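Local coordinates for protein 2-polyprenyl-6-methoxyphenol hydroxylase-like FAD-dependent oxidoreductase (Streptomyces sp. NRRL 11266, PDB 6UI5) that binds flavin-adenine dinucleotide and is an FAD-dependent oxidoreductase, probably related to the aromatic-ring hydroxylases, at residues 68-73 against 90-95; 78-83 against 374-379; 122-127 against 163-168; 171-176 against 267-272. One frame throughout, in Å; residues are numbered along the deposited sequence.

Contact 1 of 4, residues 68-73 against 90-95; sequences VTFPEV and EPTHMV
A small antiparallel sheet of the FAD binding domain, three strands in all, has strand 69-75 in its middle, and here that strand meets the short edge strand 92-93. The pairing is brief: one sound backbone bond, from Met-94 N to Val-68 O (3.0 Å), aimed almost along the C=O axis, and a weak one from Phe-70 N to Thr-92 O. Thr-69 and His-93 form a non-hydrogen-bonded pair, their side chains side by side on one face of the sheet. The Thr-69 methyl CG2 stands over one face of the imidazole in a CH-pi contact, 3.5 Å from the centroid of the His-93 ring. What fixes that ring is a bond within its own segment, His-93 ND1 to Pro-91 O at 2.9 Å, with the acceptor in the ring plane but the nitrogen above the carbonyl plane. Pro-91 CG adds a contact with Thr-69 CB, while Leu-51 of helix 48-55 also touches the histidine. Phe-70 and Thr-92 occupy the other face. Met-94 sends its bent chain across Phe-70 at about a right angle; its sulfur lies obliquely to the ring, a Met-aromatic contact, while the methyl CE meets the ring edge, 3.3 Å from Phe-70 CE1.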
loop_
_atom_site.group_PDB
_atom_site.type_symbol
_atom_site.label_atom_id
_atom_site.label_comp_id
_atom_site.label_asym_id
_atom_site.label_seq_id
_atom_site.Cartn_x
_atom_site.Cartn_y
_atom_site.Cartn_z
ATOM N N VAL A 68 6.503 -10.368 30.069
ATOM C CA VAL A 68 5.613 -9.239 29.810
ATOM C C VAL A 68 4.915 -9.413 28.464
ATOM O O VAL A 68 5.417 -10.081 27.552
ATOM C CB VAL A 68 6.395 -7.907 29.880
ATOM C CG1 VAL A 68 6.638 -7.513 31.328
ATOM C CG2 VAL A 68 7.721 -8.022 29.165
ATOM N N THR A 69 3.740 -8.813 28.330
ATOM C CA THR A 69 3.081 -8.705 27.036
ATOM C C THR A 69 2.963 -7.237 26.671
ATOM O O THR A 69 2.832 -6.375 27.540
ATOM C CB THR A 69 1.670 -9.326 27.019
ATOM O OG1 THR A 69 0.759 -8.464 27.722
ATOM C CG2 THR A 69 1.669 -10.697 27.669
ATOM N N PHE A 70 3.022 -6.954 25.380
ATOM C CA PHE A 70 2.526 -5.647 24.997
ATOM C C PHE A 70 1.590 -5.838 23.819
ATOM O O PHE A 70 1.863 -6.665 22.939
ATOM C CB PHE A 70 3.638 -4.660 24.654
ATOM C CG PHE A 70 4.275 -4.891 23.335
ATOM C CD1 PHE A 70 5.100 -5.978 23.131
ATOM C CD2 PHE A 70 4.082 -3.982 22.302
ATOM C CE1 PHE A 70 5.714 -6.167 21.916
ATOM C CE2 PHE A 70 4.688 -4.164 21.077
ATOM C CZ PHE A 70 5.506 -5.259 20.881
ATOM N N PRO A 71 0.463 -5.129 23.809
ATOM C CA PRO A 71 -0.679 -5.568 23.003
ATOM C C PRO A 71 -0.887 -4.713 21.775
ATOM O O PRO A 71 -2.010 -4.575 21.270
ATOM C CB PRO A 71 -1.845 -5.438 23.984
ATOM C CG PRO A 71 -1.399 -4.310 24.954
ATOM C CD PRO A 71 0.078 -4.015 24.686
ATOM N N GLU A 72 0.198 -4.145 21.275
ATOM C CA GLU A 72 0.158 -3.374 20.052
ATOM C C GLU A 72 0.989 -4.063 18.983
ATOM O O GLU A 72 2.139 -4.447 19.221
ATOM C CB GLU A 72 0.615 -1.948 20.324
ATOM C CG GLU A 72 -0.561 -1.112 20.802
ATOM C CD GLU A 72 -1.524 -0.732 19.668
ATOM O OE1 GLU A 72 -2.302 -1.571 19.157
ATOM O OE2 GLU A 72 -1.488 0.430 19.254
ATOM N N VAL A 73 0.371 -4.266 17.828
ATOM C CA VAL A 73 1.006 -4.835 16.649
ATOM C C VAL A 73 1.290 -3.679 15.711
ATOM O O VAL A 73 0.357 -3.006 15.255
ATOM C CB VAL A 73 0.101 -5.877 15.969
ATOM C CG1 VAL A 73 0.664 -6.233 14.624
ATOM C CG2 VAL A 73 -0.093 -7.132 16.859
ATOM N N GLU A 90 -3.616 -13.927 21.046
ATOM C CA GLU A 90 -2.685 -13.595 22.110
ATOM C C GLU A 90 -1.920 -12.317 21.804
ATOM O O GLU A 90 -1.619 -12.026 20.643
ATOM C CB GLU A 90 -1.664 -14.718 22.316
ATOM C CG GLU A 90 -2.170 -15.928 23.007
ATOM C CD GLU A 90 -1.121 -17.017 23.043
ATOM O OE1 GLU A 90 -0.944 -17.693 22.004
ATOM O OE2 GLU A 90 -0.469 -17.184 24.100
ATOM N N PRO A 91 -1.568 -11.553 22.829
ATOM C CA PRO A 91 -0.512 -10.548 22.668
ATOM C C PRO A 91 0.825 -11.218 22.405
ATOM O O PRO A 91 1.056 -12.362 22.805
ATOM C CB PRO A 91 -0.505 -9.830 24.019
ATOM C CG PRO A 91 -0.986 -10.908 25.003
ATOM C CD PRO A 91 -2.032 -11.668 24.226
ATOM N N THR A 92 1.718 -10.490 21.731
ATOM C CA THR A 92 3.121 -10.900 21.695
ATOM C C THR A 92 3.673 -10.986 23.109
ATOM O O THR A 92 3.483 -10.070 23.916
ATOM C CB THR A 92 3.951 -9.918 20.874
ATOM O OG1 THR A 92 3.723 -10.143 19.486
ATOM C CG2 THR A 92 5.415 -10.120 21.127
ATOM N N HIS A 93 4.337 -12.100 23.413
ATOM C CA HIS A 93 4.988 -12.280 24.702
ATOM C C HIS A 93 6.504 -12.098 24.579
ATOM O O HIS A 93 7.114 -12.466 23.570
ATOM C CB HIS A 93 4.670 -13.656 25.284
ATOM C CG HIS A 93 3.299 -13.770 25.877
ATOM N ND1 HIS A 93 2.150 -13.643 25.127
ATOM C CD2 HIS A 93 2.896 -14.040 27.143
ATOM C CE1 HIS A 93 1.097 -13.814 25.909
ATOM N NE2 HIS A 93 1.524 -14.053 27.136
ATOM N N MET A 94 7.118 -11.540 25.622
ATOM C CA MET A 94 8.542 -11.194 25.583
ATOM C C MET A 94 9.335 -12.387 26.103
ATOM O O MET A 94 9.711 -12.472 27.271
ATOM C CB MET A 94 8.798 -9.929 26.385
ATOM C CG MET A 94 7.995 -8.726 25.875
ATOM S SD MET A 94 8.671 -7.808 24.476
ATOM C CE MET A 94 7.781 -8.505 23.104
ATOM N N VAL A 95 9.557 -13.342 25.208
ATOM C CA VAL A 95 10.281 -14.564 25.505
ATOM C C VAL A 95 11.642 -14.456 24.845
ATOM O O VAL A 95 11.759 -13.973 23.716
ATOM C CB VAL A 95 9.546 -15.826 25.021
ATOM C CG1 VAL A 95 10.278 -17.054 25.516
ATOM C CG2 VAL A 95 8.089 -15.828 25.507
#

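Contact 2 of 4, residues 78-83 against 374-379; sequences LRLAFE and FLAEIV
The phenyl ring of Phe-82 presents its edge to helix 374-379: Ala-376 CB lies in the ring plane, 3.9 Å from Phe-82 CD1. With CG anti to the backbone N (chi1 -177°), the ring reaches the helix although its CB does not point there. The other flat group, the Arg-79 guanidinium, holds the Glu-83 carboxylate in plane at its edge. A single nitrogen, NH2, serves both syn lone pairs, 2.9 Å from Glu-83 OE2, and this salt bridge ties strand 78-80 to the short 3-10 segment at 82-83; Arg-79 NE has a second acidic partner in Glu-72. Between strand and helix, whose axes run 92° apart, Leu-80 does most of the joining. Its CD1 rests on the backbone at Ala-376 N (4.1 Å) and meets Val-379 CG2 at 4.1 Å, whereas Leu-80 CD2 approaches Leu-375 CB at 4.3 Å. Ala-376, with no more than a methyl, lets both Leu-80 and Phe-82 come up to the same side of the helix. Leu-375 also packs on Met-361 of the second subunit. The side chains of 78-83 and 374-379 thus meet through apolar groups alone, while a polar tie, Ala-81 N to Asn-372 OD1, is made earlier in the helix.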
loop_
_atom_site.group_PDB
_atom_site.type_symbol
_atom_site.label_atom_id
_atom_site.label_comp_id
_atom_site.label_asym_id
_atom_site.label_seq_id
_atom_site.Cartn_x
_atom_site.Cartn_y
_atom_site.Cartn_z
ATOM N N LEU A 78 3.657 2.401 12.731
ATOM C CA LEU A 78 2.225 2.660 12.775
ATOM C C LEU A 78 1.510 1.543 13.529
ATOM O O LEU A 78 2.027 0.436 13.683
ATOM C CB LEU A 78 1.645 2.765 11.366
ATOM C CG LEU A 78 2.304 3.796 10.461
ATOM C CD1 LEU A 78 1.523 3.948 9.149
ATOM C CD2 LEU A 78 2.442 5.128 11.191
ATOM N N ARG A 79 0.297 1.846 13.981
ATOM C CA ARG A 79 -0.538 0.891 14.690
ATOM C C ARG A 79 -1.358 0.073 13.715
ATOM O O ARG A 79 -1.889 0.615 12.752
ATOM C CB ARG A 79 -1.497 1.608 15.633
ATOM C CG ARG A 79 -2.364 0.649 16.374
ATOM C CD ARG A 79 -3.440 1.327 17.192
ATOM N NE ARG A 79 -4.263 0.299 17.802
ATOM C CZ ARG A 79 -5.322 -0.262 17.229
ATOM N NH1 ARG A 79 -5.737 0.114 16.022
ATOM N NH2 ARG A 79 -5.978 -1.201 17.889
ATOM N N LEU A 80 -1.504 -1.223 13.996
ATOM C CA LEU A 80 -2.412 -2.090 13.249
ATOM C C LEU A 80 -3.585 -2.505 14.131
ATOM O O LEU A 80 -3.383 -3.000 15.247
ATOM C CB LEU A 80 -1.699 -3.334 12.725
ATOM C CG LEU A 80 -0.604 -3.118 11.699
ATOM C CD1 LEU A 80 0.112 -4.432 11.454
ATOM C CD2 LEU A 80 -1.228 -2.623 10.433
ATOM N N ALA A 81 -4.809 -2.306 13.622
ATOM C CA ALA A 81 -6.043 -2.682 14.323
ATOM C C ALA A 81 -6.117 -4.206 14.464
ATOM O O ALA A 81 -6.818 -4.908 13.732
ATOM C CB ALA A 81 -7.268 -2.138 13.586
ATOM N N PHE A 82 -5.366 -4.729 15.431
ATOM C CA PHE A 82 -5.326 -6.174 15.605
ATOM C C PHE A 82 -6.635 -6.719 16.166
ATOM O O PHE A 82 -6.931 -7.902 15.970
ATOM C CB PHE A 82 -4.142 -6.556 16.505
ATOM C CG PHE A 82 -3.959 -8.052 16.692
ATOM C CD1 PHE A 82 -3.445 -8.843 15.669
ATOM C CD2 PHE A 82 -4.293 -8.663 17.895
ATOM C CE1 PHE A 82 -3.270 -10.227 15.854
ATOM C CE2 PHE A 82 -4.113 -10.041 18.082
ATOM C CZ PHE A 82 -3.605 -10.817 17.066
ATOM N N GLU A 83 -7.424 -5.882 16.846
ATOM C CA GLU A 83 -8.733 -6.275 17.363
ATOM C C GLU A 83 -9.708 -6.699 16.264
ATOM O O GLU A 83 -10.753 -7.279 16.576
ATOM C CB GLU A 83 -9.336 -5.118 18.176
ATOM C CG GLU A 83 -9.600 -3.835 17.372
ATOM C CD GLU A 83 -8.416 -2.869 17.360
ATOM O OE1 GLU A 83 -7.347 -3.203 17.929
ATOM O OE2 GLU A 83 -8.554 -1.770 16.777
ATOM N N PHE A 374 -5.423 -8.135 7.032
ATOM C CA PHE A 374 -4.471 -8.883 6.221
ATOM C C PHE A 374 -3.051 -8.734 6.753
ATOM O O PHE A 374 -2.366 -9.739 6.991
ATOM C CB PHE A 374 -4.542 -8.427 4.772
ATOM C CG PHE A 374 -3.393 -8.911 3.931
ATOM C CD1 PHE A 374 -3.362 -10.214 3.467
ATOM C CD2 PHE A 374 -2.376 -8.046 3.559
ATOM C CE1 PHE A 374 -2.328 -10.657 2.680
ATOM C CE2 PHE A 374 -1.341 -8.478 2.760
ATOM C CZ PHE A 374 -1.319 -9.790 2.318
ATOM N N LEU A 375 -2.611 -7.480 6.975
ATOM C CA LEU A 375 -1.254 -7.208 7.472
ATOM C C LEU A 375 -1.049 -7.726 8.889
ATOM O O LEU A 375 -0.039 -8.375 9.167
ATOM C CB LEU A 375 -0.954 -5.716 7.422
ATOM C CG LEU A 375 -0.840 -5.102 6.026
ATOM C CD1 LEU A 375 -0.621 -3.599 6.127
ATOM C CD2 LEU A 375 0.283 -5.763 5.222
ATOM N N ALA A 376 -2.008 -7.477 9.788
ATOM C CA ALA A 376 -1.897 -7.969 11.161
ATOM C C ALA A 376 -1.788 -9.485 11.211
ATOM O O ALA A 376 -1.090 -10.042 12.069
ATOM C CB ALA A 376 -3.094 -7.515 11.998
ATOM N N GLU A 377 -2.496 -10.170 10.329
ATOM C CA GLU A 377 -2.415 -11.625 10.305
ATOM C C GLU A 377 -1.027 -12.083 9.910
ATOM O O GLU A 377 -0.487 -13.035 10.495
ATOM C CB GLU A 377 -3.429 -12.197 9.318
ATOM C CG GLU A 377 -4.851 -12.119 9.806
ATOM C CD GLU A 377 -5.761 -12.961 8.946
ATOM O OE1 GLU A 377 -6.746 -13.484 9.509
ATOM O OE2 GLU A 377 -5.481 -13.121 7.715
ATOM N N ILE A 378 -0.453 -11.437 8.900
ATOM C CA ILE A 378 0.817 -11.888 8.351
ATOM C C ILE A 378 1.973 -11.563 9.306
ATOM O O ILE A 378 2.732 -12.452 9.698
ATOM C CB ILE A 378 0.985 -11.276 6.957
ATOM C CG1 ILE A 378 0.208 -12.142 5.999
ATOM C CG2 ILE A 378 2.434 -11.181 6.528
ATOM C CD1 ILE A 378 0.078 -11.533 4.698
ATOM N N VAL A 379 2.068 -10.310 9.766
ATOM C CA VAL A 379 3.155 -9.953 10.672
ATOM C C VAL A 379 3.042 -10.671 12.003
ATOM O O VAL A 379 4.039 -10.749 12.720
ATOM C CB VAL A 379 3.271 -8.420 10.915
ATOM C CG1 VAL A 379 3.118 -7.668 9.610
ATOM C CG2 VAL A 379 2.265 -7.916 11.936
#

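Contact 3 of 4, residues 122-127 against 163-168; sequences TGFEEA and KQAGID
Gln-164 OE1 accepts the backbone N-H of Phe-124 at 2.9 Å, a hydrogen bond that joins the last turn of helix 160-164 to edge strand 120-126 of a three-stranded antiparallel sheet in the FAD binding domain. The donor lies in the plane of the amide carbonyl, with a C=O...N angle of 157°. The glutamine gets there with CG anti to its backbone N and the chain extended beyond, so that it meets Phe-124 tip to tip, ring and amide planes just 15° apart. Its CB adds a contact of 3.6 Å with Phe-124 CE1. Gly-123 CA sits 3.2 Å from Gln-164 OE1, so the amide oxygen approaches the strand closely at a residue without a side chain. Phe-124 holds its CG in the crowded position between backbone N and carbonyl carbon (chi1 69°), which turns the ring toward the helix end. Farther out, Val-133 and Val-135 of the neighbouring strand and Val-279 of the parallel sheet touch that ring. A Schellman motif closes the helix: Gly-166, at positive phi, bonds from N to Lys-163 O (2.8 Å). Just before this glycine, Ala-165 places its CB in the ring plane, at the edge, 3.9 Å from Phe-124 CZ.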
loop_
_atom_site.group_PDB
_atom_site.type_symbol
_atom_site.label_atom_id
_atom_site.label_comp_id
_atom_site.label_asym_id
_atom_site.label_seq_id
_atom_site.Cartn_x
_atom_site.Cartn_y
_atom_site.Cartn_z
ATOM N N THR A 122 29.707 -31.077 5.522
ATOM C CA THR A 122 30.550 -30.541 4.464
ATOM C C THR A 122 29.997 -30.777 3.068
ATOM O O THR A 122 30.401 -30.073 2.137
ATOM C CB THR A 122 31.938 -31.149 4.563
ATOM O OG1 THR A 122 31.857 -32.546 4.242
ATOM C CG2 THR A 122 32.420 -31.010 5.979
ATOM N N GLY A 123 29.097 -31.739 2.896
ATOM C CA GLY A 123 28.482 -31.944 1.597
ATOM C C GLY A 123 27.529 -33.120 1.612
ATOM O O GLY A 123 27.295 -33.758 2.650
ATOM N N PHE A 124 27.004 -33.413 0.422
ATOM C CA PHE A 124 26.012 -34.462 0.227
ATOM C C PHE A 124 25.868 -34.730 -1.265
ATOM O O PHE A 124 26.113 -33.848 -2.096
ATOM C CB PHE A 124 24.660 -34.057 0.813
ATOM C CG PHE A 124 23.996 -32.936 0.061
ATOM C CD1 PHE A 124 24.407 -31.620 0.243
ATOM C CD2 PHE A 124 22.962 -33.194 -0.831
ATOM C CE1 PHE A 124 23.798 -30.581 -0.453
ATOM C CE2 PHE A 124 22.345 -32.158 -1.523
ATOM C CZ PHE A 124 22.766 -30.853 -1.337
ATOM N N GLU A 125 25.435 -35.946 -1.599
ATOM C CA GLU A 125 25.073 -36.226 -2.984
ATOM C C GLU A 125 23.786 -37.038 -3.068
ATOM O O GLU A 125 23.556 -37.970 -2.288
ATOM C CB GLU A 125 26.206 -36.947 -3.737
ATOM C CG GLU A 125 25.725 -37.655 -5.002
ATOM C CD GLU A 125 26.749 -37.681 -6.128
ATOM O OE1 GLU A 125 27.896 -37.237 -5.918
ATOM O OE2 GLU A 125 26.404 -38.147 -7.237
ATOM N N GLU A 126 22.939 -36.659 -4.019
ATOM C CA GLU A 126 21.758 -37.445 -4.328
ATOM C C GLU A 126 22.160 -38.665 -5.146
ATOM O O GLU A 126 22.846 -38.540 -6.165
ATOM C CB GLU A 126 20.749 -36.591 -5.098
ATOM C CG GLU A 126 19.486 -37.328 -5.534
ATOM C CD GLU A 126 18.244 -36.822 -4.816
ATOM O OE1 GLU A 126 17.208 -37.525 -4.851
ATOM O OE2 GLU A 126 18.306 -35.721 -4.220
ATOM N N ALA A 127 21.734 -39.846 -4.698
ATOM C CA ALA A 127 21.961 -41.074 -5.450
ATOM C C ALA A 127 21.341 -40.987 -6.848
ATOM O O ALA A 127 20.313 -40.338 -7.061
ATOM C CB ALA A 127 21.394 -42.274 -4.686
ATOM N N LYS A 163 23.119 -23.924 -1.162
ATOM C CA LYS A 163 24.043 -23.604 -2.242
ATOM C C LYS A 163 24.457 -24.854 -3.012
ATOM O O LYS A 163 24.389 -24.883 -4.247
ATOM C CB LYS A 163 25.251 -22.862 -1.673
ATOM C CG LYS A 163 24.911 -21.524 -1.003
ATOM C CD LYS A 163 26.124 -20.986 -0.235
ATOM C CE LYS A 163 25.789 -19.751 0.601
ATOM N NZ LYS A 163 25.257 -18.634 -0.221
ATOM N N GLN A 164 24.835 -25.910 -2.303
ATOM C CA GLN A 164 25.267 -27.126 -2.983
ATOM C C GLN A 164 24.138 -27.793 -3.774
ATOM O O GLN A 164 24.402 -28.395 -4.824
ATOM C CB GLN A 164 25.856 -28.095 -1.965
ATOM C CG GLN A 164 26.826 -29.088 -2.551
ATOM C CD GLN A 164 27.532 -29.871 -1.470
ATOM O OE1 GLN A 164 27.176 -31.019 -1.180
ATOM N NE2 GLN A 164 28.522 -29.246 -0.843
ATOM N N ALA A 165 22.885 -27.710 -3.291
ATOM C CA ALA A 165 21.734 -28.152 -4.075
ATOM C C ALA A 165 21.443 -27.223 -5.243
ATOM O O ALA A 165 20.544 -27.514 -6.042
ATOM C CB ALA A 165 20.478 -28.258 -3.191
ATOM N N GLY A 166 22.151 -26.105 -5.346
ATOM C CA GLY A 166 21.973 -25.218 -6.485
ATOM C C GLY A 166 20.615 -24.559 -6.626
ATOM O O GLY A 166 20.117 -24.418 -7.753
ATOM N N ILE A 167 19.997 -24.140 -5.520
ATOM C CA ILE A 167 18.752 -23.379 -5.589
ATOM C C ILE A 167 19.068 -21.893 -5.467
ATOM O O ILE A 167 19.786 -21.464 -4.559
ATOM C CB ILE A 167 17.723 -23.832 -4.528
ATOM C CG1 ILE A 167 18.125 -23.416 -3.154
ATOM C CG2 ILE A 167 17.566 -25.347 -4.454
ATOM C CD1 ILE A 167 17.308 -24.019 -2.135
ATOM N N ASP A 168 18.543 -21.111 -6.393
ATOM C CA ASP A 168 18.851 -19.691 -6.437
ATOM C C ASP A 168 18.139 -18.961 -5.297
ATOM O O ASP A 168 17.014 -19.309 -4.922
ATOM C CB ASP A 168 18.460 -19.136 -7.812
ATOM C CG ASP A 168 19.231 -19.808 -8.966
ATOM O OD1 ASP A 168 18.839 -20.919 -9.391
ATOM O OD2 ASP A 168 20.217 -19.216 -9.461
#

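Contact 4 of 4, residues 171-176 against 267-272; sequences GDDWVI and VTRNAE
From its CB, which points at the facing segment, Asp-173 turns CG to lie beside its own backbone N, anti to the carbonyl carbon (chi1 -63°), and the carboxylate then crosses Thr-268 obliquely. CG carries two oxygens, each facing a different donor of that one residue. The first oxygen, Asp-173 OD1, takes the backbone N-H of Thr-268 on its syn lone pair at 2.9 Å and also lies 3.3 Å from Val-267 CA. The second, Asp-173 OD2, receives the hydroxyl of Thr-268, again on the syn side, with OG1 just 2.5 Å away; a weak bond from Gln-343 of helix 325-346 reaches the same oxygen. Both oxygens are thus gripped, which fixes the rotation of the carboxylate. The aspartate belongs to the loop that leads from strand 169-170 to strand 176-185, two strands of the large antiparallel sheet, and it ties that loop to the last part of strand 257-271. A positive charge attends it: Arg-269 NH1 makes a loose salt bridge to Asp-173 OD1 (3.6 Å), probably helping to keep the acid ionised. The guanidinium is steadied by a bond from NH1 to Thr-268 O at 2.9 Å, made from above the carbonyl plane. Gly-171 lies so close to the strand that a side chain would clash with that carbonyl; its CA approaches Thr-268 O at 3.2 Å. Next to it, Asp-172 N bonds to the Tyr-357 hydroxyl of the second subunit.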
loop_
_atom_site.group_PDB
_atom_site.type_symbol
_atom_site.label_atom_id
_atom_site.label_comp_id
_atom_site.label_asym_id
_atom_site.label_seq_id
_atom_site.Cartn_x
_atom_site.Cartn_y
_atom_site.Cartn_z
ATOM N N GLY A 171 16.291 -12.136 -4.401
ATOM C CA GLY A 171 15.886 -10.922 -3.718
ATOM C C GLY A 171 16.765 -9.734 -4.056
ATOM O O GLY A 171 17.696 -9.820 -4.854
ATOM N N ASP A 172 16.437 -8.607 -3.419
ATOM C CA ASP A 172 17.139 -7.355 -3.660
ATOM C C ASP A 172 16.877 -6.387 -2.511
ATOM O O ASP A 172 15.955 -6.573 -1.724
ATOM C CB ASP A 172 16.725 -6.740 -4.989
ATOM C CG ASP A 172 17.890 -6.102 -5.712
ATOM O OD1 ASP A 172 19.046 -6.478 -5.419
ATOM O OD2 ASP A 172 17.653 -5.226 -6.567
ATOM N N ASP A 173 17.737 -5.374 -2.389
ATOM C CA ASP A 173 17.552 -4.326 -1.388
ATOM C C ASP A 173 17.984 -3.002 -1.980
ATOM O O ASP A 173 18.956 -2.948 -2.737
ATOM C CB ASP A 173 18.341 -4.600 -0.096
ATOM C CG ASP A 173 17.877 -5.882 0.617
ATOM O OD1 ASP A 173 18.463 -6.939 0.273
ATOM O OD2 ASP A 173 16.944 -5.834 1.492
ATOM N N TRP A 174 17.228 -1.944 -1.677
ATOM C CA TRP A 174 17.638 -0.593 -2.054
ATOM C C TRP A 174 18.481 0.081 -0.977
ATOM O O TRP A 174 18.998 1.182 -1.198
ATOM C CB TRP A 174 16.419 0.284 -2.369
ATOM C CG TRP A 174 15.537 0.573 -1.190
ATOM C CD1 TRP A 174 15.609 1.652 -0.349
ATOM C CD2 TRP A 174 14.425 -0.224 -0.731
ATOM N NE1 TRP A 174 14.613 1.567 0.612
ATOM C CE2 TRP A 174 13.879 0.427 0.395
ATOM C CE3 TRP A 174 13.842 -1.418 -1.167
ATOM C CZ2 TRP A 174 12.773 -0.086 1.093
ATOM C CZ3 TRP A 174 12.750 -1.927 -0.468
ATOM C CH2 TRP A 174 12.241 -1.267 0.657
ATOM N N VAL A 175 18.611 -0.546 0.181
ATOM C CA VAL A 175 19.507 -0.071 1.218
ATOM C C VAL A 175 20.002 -1.293 1.978
ATOM O O VAL A 175 19.306 -2.316 2.068
ATOM C CB VAL A 175 18.803 0.951 2.140
ATOM C CG1 VAL A 175 17.613 0.298 2.853
ATOM C CG2 VAL A 175 19.821 1.566 3.143
ATOM N N ILE A 176 21.224 -1.197 2.492
ATOM C CA ILE A 176 21.814 -2.257 3.303
ATOM C C ILE A 176 21.748 -1.825 4.763
ATOM O O ILE A 176 22.424 -0.873 5.169
ATOM C CB ILE A 176 23.257 -2.574 2.886
ATOM C CG1 ILE A 176 23.326 -2.956 1.406
ATOM C CG2 ILE A 176 23.767 -3.715 3.727
ATOM C CD1 ILE A 176 22.250 -3.982 0.966
ATOM N N VAL A 267 20.235 -8.491 4.266
ATOM C CA VAL A 267 19.697 -8.571 2.915
ATOM C C VAL A 267 18.361 -9.296 2.974
ATOM O O VAL A 267 18.014 -9.910 3.978
ATOM C CB VAL A 267 20.644 -9.281 1.944
ATOM C CG1 VAL A 267 21.836 -8.355 1.596
ATOM C CG2 VAL A 267 21.080 -10.594 2.557
ATOM N N THR A 268 17.633 -9.246 1.857
ATOM C CA THR A 268 16.283 -9.795 1.728
ATOM C C THR A 268 16.272 -10.849 0.629
ATOM O O THR A 268 16.456 -10.524 -0.549
ATOM C CB THR A 268 15.292 -8.692 1.394
ATOM O OG1 THR A 268 15.408 -7.639 2.354
ATOM C CG2 THR A 268 13.868 -9.250 1.404
ATOM N N ARG A 269 16.054 -12.111 0.995
ATOM C CA ARG A 269 16.080 -13.183 0.006
ATOM C C ARG A 269 14.981 -14.195 0.276
ATOM O O ARG A 269 14.574 -14.419 1.426
ATOM C CB ARG A 269 17.438 -13.925 -0.056
ATOM C CG ARG A 269 18.657 -12.992 -0.304
ATOM C CD ARG A 269 18.965 -12.702 -1.812
ATOM N NE ARG A 269 20.169 -11.871 -1.877
ATOM C CZ ARG A 269 20.200 -10.544 -1.772
ATOM N NH1 ARG A 269 19.045 -9.836 -1.698
ATOM N NH2 ARG A 269 21.408 -9.917 -1.813
ATOM N N ASN A 270 14.504 -14.800 -0.812
ATOM C CA ASN A 270 13.580 -15.918 -0.733
ATOM C C ASN A 270 14.077 -16.985 -1.701
ATOM O O ASN A 270 14.196 -16.725 -2.900
ATOM C CB ASN A 270 12.156 -15.455 -1.054
ATOM C CG ASN A 270 11.093 -16.420 -0.561
ATOM O OD1 ASN A 270 11.315 -17.137 0.418
ATOM N ND2 ASN A 270 9.912 -16.429 -1.231
ATOM N N ALA A 271 14.418 -18.163 -1.175
ATOM C CA ALA A 271 14.793 -19.281 -2.030
ATOM C C ALA A 271 13.706 -19.545 -3.074
ATOM O O ALA A 271 12.509 -19.458 -2.786
ATOM C CB ALA A 271 15.028 -20.533 -1.179
ATOM N N GLU A 272 14.135 -19.851 -4.302
ATOM C CA GLU A 272 13.186 -20.105 -5.385
ATOM C C GLU A 272 12.439 -21.425 -5.204
ATOM O O GLU A 272 11.268 -21.530 -5.573
ATOM C CB GLU A 272 13.923 -20.100 -6.719
ATOM C CG GLU A 272 13.014 -20.269 -7.903
ATOM C CD GLU A 272 13.764 -20.582 -9.178
ATOM O OE1 GLU A 272 14.925 -20.125 -9.323
ATOM O OE2 GLU A 272 13.182 -21.287 -10.033
#

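In the fold
Contacts 1 and 2 are neighbours, their centres about 13 Å apart, and share the three-stranded antiparallel sheet: strands 69-75 and 78-80 pair between Val-73 and Leu-80, and Val-73 packs on Val-379. Along the chain their segments alternate, so the sheet is finished before helix 369-379 returns to close on it. Contacts 3 and 4 both form within that long excursion, one after the other, and meet through Asp-168 and Glu-272, with centres about 22 Å apart. Contact 3 lies on the opposite side of the chain's centre from contact 1, about 40 Å away between centres. Contacts 2 and 4 both touch the second subunit, one through helix 369-379, the other chiefly through the loop before strand 176-185.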